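Local coordinates for periplasmic binding protein (Veillonella parvula, PDB 4OVK), which probably captures a solute in the periplasm and hands it to an ABC transporter, at residues D109-P112 and E113-K116; I36-I39 and P40-S43. One frame throughout, in Å; residues are numbered along the deposited sequence.

Overall arrangement
Both contacts are local, each within eight consecutive residues where a strand of the N-terminal parallel sheet gives way to a helix. Interaction 2 comes first: the chain leaves strand 34-36, turns through V37 to P40 and enters helix 41-49. After strand 55-57 and helix 94-100 it returns as strand 104-108, the neighbour of 34-36 in the sheet, and interaction 1 forms another such turn, leading into helix 112-120. The two follow in series, neither enclosing nor crossing the other, with centres about 16 Å apart. They touch where Q111 OE1 packs 3.9 Å from V37 CG1, joining two adjacent strand-to-helix loops of the sheet.

Interaction 1 (D109-P112 and E113-K116); sequences DYQP and EVAK
Q111 and V114 lie side by side and point the same way, one on the last loop residue and the other in the first turn of helix 112-120. The beta carbon of Q111 rests 3.8 Å from V114 CG2, and its amide nitrogen NE2 reaches 3.9 Å from that same methyl. V114 presents this branch because CG2 stands opposite its carbonyl carbon and CG1 opposite its nitrogen (chi1 176°). The glutamine chain runs out extended to its buried amide, where OE1 accepts a hydrogen bond from W108 N and NE2 donates a weak one to F90 O; the head is thus held at both ends while its aliphatic part packs on the valine. V114 also touches V92 and, together with A115, I107 of strand 104-108, so this is the face packed against the sheet.

Q111 occupies the N-cap position, where a parallel strand passes through its loop into the following helix of an alpha/beta fold. Its carbonyl O takes a nearly straight bond from A115 N (3.2 Å, 166° at the hydrogen) and a weak, more bent one from V114 N. One residue on, P112 O receives K116 N at 3.0 Å, so the helical pattern continues.

Away from the sheet the contact is looser and faces solvent. The E113 side chain bends back over the proline: with CG between the backbone N and carbonyl carbon (chi1 78°) and a second bend about CB-CG, OE1 comes 3.4 Å from P112 CD, a plain packing contact. K116 extends its fully stretched chain outward, leaving just its CB near P112 O.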
# COMPACT_ATOMS: atom_id res chain seq x y z
N ASP A 109 -14.50 10.40 -1.29
CA ASP A 109 -15.75 10.77 -0.60
C ASP A 109 -15.86 12.25 -0.27
O ASP A 109 -16.97 12.80 -0.26
CB ASP A 109 -15.95 9.92 0.66
CG ASP A 109 -14.81 10.03 1.65
OD1 ASP A 109 -13.77 10.66 1.34
OD2 ASP A 109 -14.95 9.46 2.75
N TYR A 110 -14.73 12.90 -0.01
CA TYR A 110 -14.71 14.33 0.30
C TYR A 110 -14.76 15.25 -0.92
O TYR A 110 -14.55 16.46 -0.78
CB TYR A 110 -13.49 14.68 1.19
CG TYR A 110 -12.12 14.57 0.54
CD1 TYR A 110 -11.60 15.60 -0.24
CD2 TYR A 110 -11.34 13.43 0.72
CE1 TYR A 110 -10.35 15.50 -0.83
CE2 TYR A 110 -10.08 13.33 0.14
CZ TYR A 110 -9.60 14.36 -0.63
OH TYR A 110 -8.36 14.27 -1.22
N GLN A 111 -15.08 14.71 -2.10
CA GLN A 111 -15.18 15.50 -3.33
C GLN A 111 -16.60 15.49 -3.95
O GLN A 111 -16.74 15.25 -5.15
CB GLN A 111 -14.18 14.96 -4.37
CG GLN A 111 -12.72 15.03 -3.95
CD GLN A 111 -11.78 14.50 -5.01
OE1 GLN A 111 -11.68 13.28 -5.24
NE2 GLN A 111 -11.07 15.40 -5.66
N PRO A 112 -17.64 15.76 -3.15
CA PRO A 112 -18.99 15.67 -3.71
C PRO A 112 -19.23 16.67 -4.85
O PRO A 112 -19.99 16.37 -5.77
CB PRO A 112 -19.90 15.95 -2.51
CG PRO A 112 -19.06 16.77 -1.59
CD PRO A 112 -17.67 16.24 -1.76
N GLU A 113 -18.58 17.83 -4.79
CA GLU A 113 -18.71 18.84 -5.86
C GLU A 113 -18.12 18.33 -7.18
O GLU A 113 -18.62 18.69 -8.26
CB GLU A 113 -18.09 20.19 -5.44
CG GLU A 113 -16.56 20.29 -5.50
CD GLU A 113 -15.82 19.52 -4.40
OE1 GLU A 113 -16.48 18.90 -3.54
OE2 GLU A 113 -14.57 19.53 -4.40
N VAL A 114 -17.08 17.50 -7.10
CA VAL A 114 -16.49 16.86 -8.29
C VAL A 114 -17.51 15.86 -8.87
O VAL A 114 -17.76 15.86 -10.07
CB VAL A 114 -15.15 16.16 -7.97
CG1 VAL A 114 -14.61 15.43 -9.20
CG2 VAL A 114 -14.12 17.14 -7.44
N ALA A 115 -18.09 15.02 -8.01
CA ALA A 115 -19.14 14.09 -8.45
C ALA A 115 -20.26 14.81 -9.19
O ALA A 115 -20.68 14.38 -10.26
CB ALA A 115 -19.72 13.35 -7.26
N LYS A 116 -20.73 15.90 -8.62
CA LYS A 116 -21.84 16.65 -9.19
C LYS A 116 -21.49 17.27 -10.55
O LYS A 116 -22.30 17.21 -11.49
CB LYS A 116 -22.30 17.73 -8.21
CG LYS A 116 -23.53 18.51 -8.65
CD LYS A 116 -23.90 19.52 -7.59
CE LYS A 116 -25.03 20.43 -8.05
NZ LYS A 116 -25.19 21.58 -7.13

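Interaction 2 (I36-I39 and P40-S43); sequences IVPI and PWTS
The CG2 methyl of I36 fits against the base of W41, 3.7 Å from the tryptophan CB, with the two side chains crossing at about a right angle. They meet inside the loop that carries the parallel sheet's strand 34-36 into helix 41-49, a strand-to-helix connection of the alpha/beta type. I36 fills the concave side of this turn with two prongs: CG2, opposite its own backbone N, goes to W41, while CD1 swings round to T42, 3.9 Å from OG1. T42 also touches I58 and A62, so this first turn of helix 41-49 packs against helix 60-67.

A second bump comes from P38, whose CB lies 3.5 Å from CD1 on the five-membered ring of W41 and meets that ring obliquely. The indole leaves the backbone with CG opposite the carbonyl carbon (chi1 -74°), and the six-membered ring leads away from P38; both residues also touch I128 of strand 125-128. On the convex side the I39-P40 peptide link brings I39 CB within 3.4 Å of P40 CD, and the isoleucine side chain leans outward to H59, Y276 and S61.

Water helps to fill the hollow of the turn. One molecule donates to the carbonyl oxygens of I36 and P38 and accepts from T42 OG1 at 2.7 Å, tying both ends of the bend to the first helical turn. P38 O also receives a long, weak bond from W41 N. Nearer the helix, a second water donates to I39 O and accepts from S43 N, bridging a carbonyl and an amide four residues apart. Beside it, S43 OG donates to P40 O at 2.8 Å, tilted 20° from the carbonyl plane.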
# COMPACT_ATOMS: atom_id res chain seq x y z
N ILE A 36 -8.90 7.25 -12.58
CA ILE A 36 -8.71 7.01 -11.16
C ILE A 36 -7.98 8.17 -10.51
O ILE A 36 -6.82 8.41 -10.80
CB ILE A 36 -7.95 5.68 -10.93
CG1 ILE A 36 -8.64 4.54 -11.66
CG2 ILE A 36 -7.82 5.38 -9.44
CD1 ILE A 36 -7.73 3.45 -12.14
N VAL A 37 -8.68 8.88 -9.62
CA VAL A 37 -8.10 10.00 -8.89
C VAL A 37 -7.20 9.56 -7.71
O VAL A 37 -6.07 10.04 -7.60
CB VAL A 37 -9.21 10.98 -8.43
CG1 VAL A 37 -8.68 11.97 -7.38
CG2 VAL A 37 -9.78 11.69 -9.64
N PRO A 38 -7.69 8.65 -6.84
CA PRO A 38 -6.86 8.27 -5.67
C PRO A 38 -5.58 7.56 -6.08
O PRO A 38 -5.60 6.72 -6.98
CB PRO A 38 -7.78 7.32 -4.89
CG PRO A 38 -9.16 7.71 -5.30
CD PRO A 38 -9.04 8.10 -6.74
N ILE A 39 -4.47 7.88 -5.42
CA ILE A 39 -3.16 7.42 -5.88
C ILE A 39 -3.00 5.89 -5.83
O ILE A 39 -2.60 5.29 -6.82
CB ILE A 39 -2.01 8.14 -5.15
CG1 ILE A 39 -2.04 9.65 -5.48
CG2 ILE A 39 -0.67 7.54 -5.55
CD1 ILE A 39 -1.19 10.49 -4.55
N PRO A 40 -3.30 5.26 -4.68
CA PRO A 40 -3.10 3.79 -4.62
C PRO A 40 -4.09 2.96 -5.44
O PRO A 40 -3.88 1.75 -5.67
CB PRO A 40 -3.26 3.46 -3.13
CG PRO A 40 -3.89 4.64 -2.51
CD PRO A 40 -3.70 5.83 -3.38
N TRP A 41 -5.19 3.58 -5.84
CA TRP A 41 -6.28 2.84 -6.47
C TRP A 41 -6.03 2.46 -7.93
O TRP A 41 -6.78 1.65 -8.47
CB TRP A 41 -7.64 3.56 -6.23
CG TRP A 41 -8.03 3.32 -4.80
CD1 TRP A 41 -7.57 3.99 -3.69
CD2 TRP A 41 -8.86 2.26 -4.31
NE1 TRP A 41 -8.10 3.43 -2.55
CE2 TRP A 41 -8.90 2.37 -2.90
CE3 TRP A 41 -9.61 1.25 -4.92
CZ2 TRP A 41 -9.63 1.50 -2.10
CZ3 TRP A 41 -10.34 0.38 -4.12
CH2 TRP A 41 -10.34 0.50 -2.72
N THR A 42 -4.98 3.01 -8.55
CA THR A 42 -4.60 2.55 -9.89
C THR A 42 -4.13 1.11 -9.80
O THR A 42 -4.60 0.24 -10.52
CB THR A 42 -3.57 3.47 -10.55
OG1 THR A 42 -4.21 4.68 -10.95
CG2 THR A 42 -2.95 2.83 -11.79
N SER A 43 -3.24 0.84 -8.85
CA SER A 43 -2.79 -0.54 -8.64
C SER A 43 -3.95 -1.46 -8.20
O SER A 43 -3.97 -2.64 -8.55
CB SER A 43 -1.63 -0.56 -7.63
OG SER A 43 -2.05 -0.23 -6.33
O HOH W 1 -4.64 7.02 -9.61
O HOH W 2 -1.49 2.90 -7.70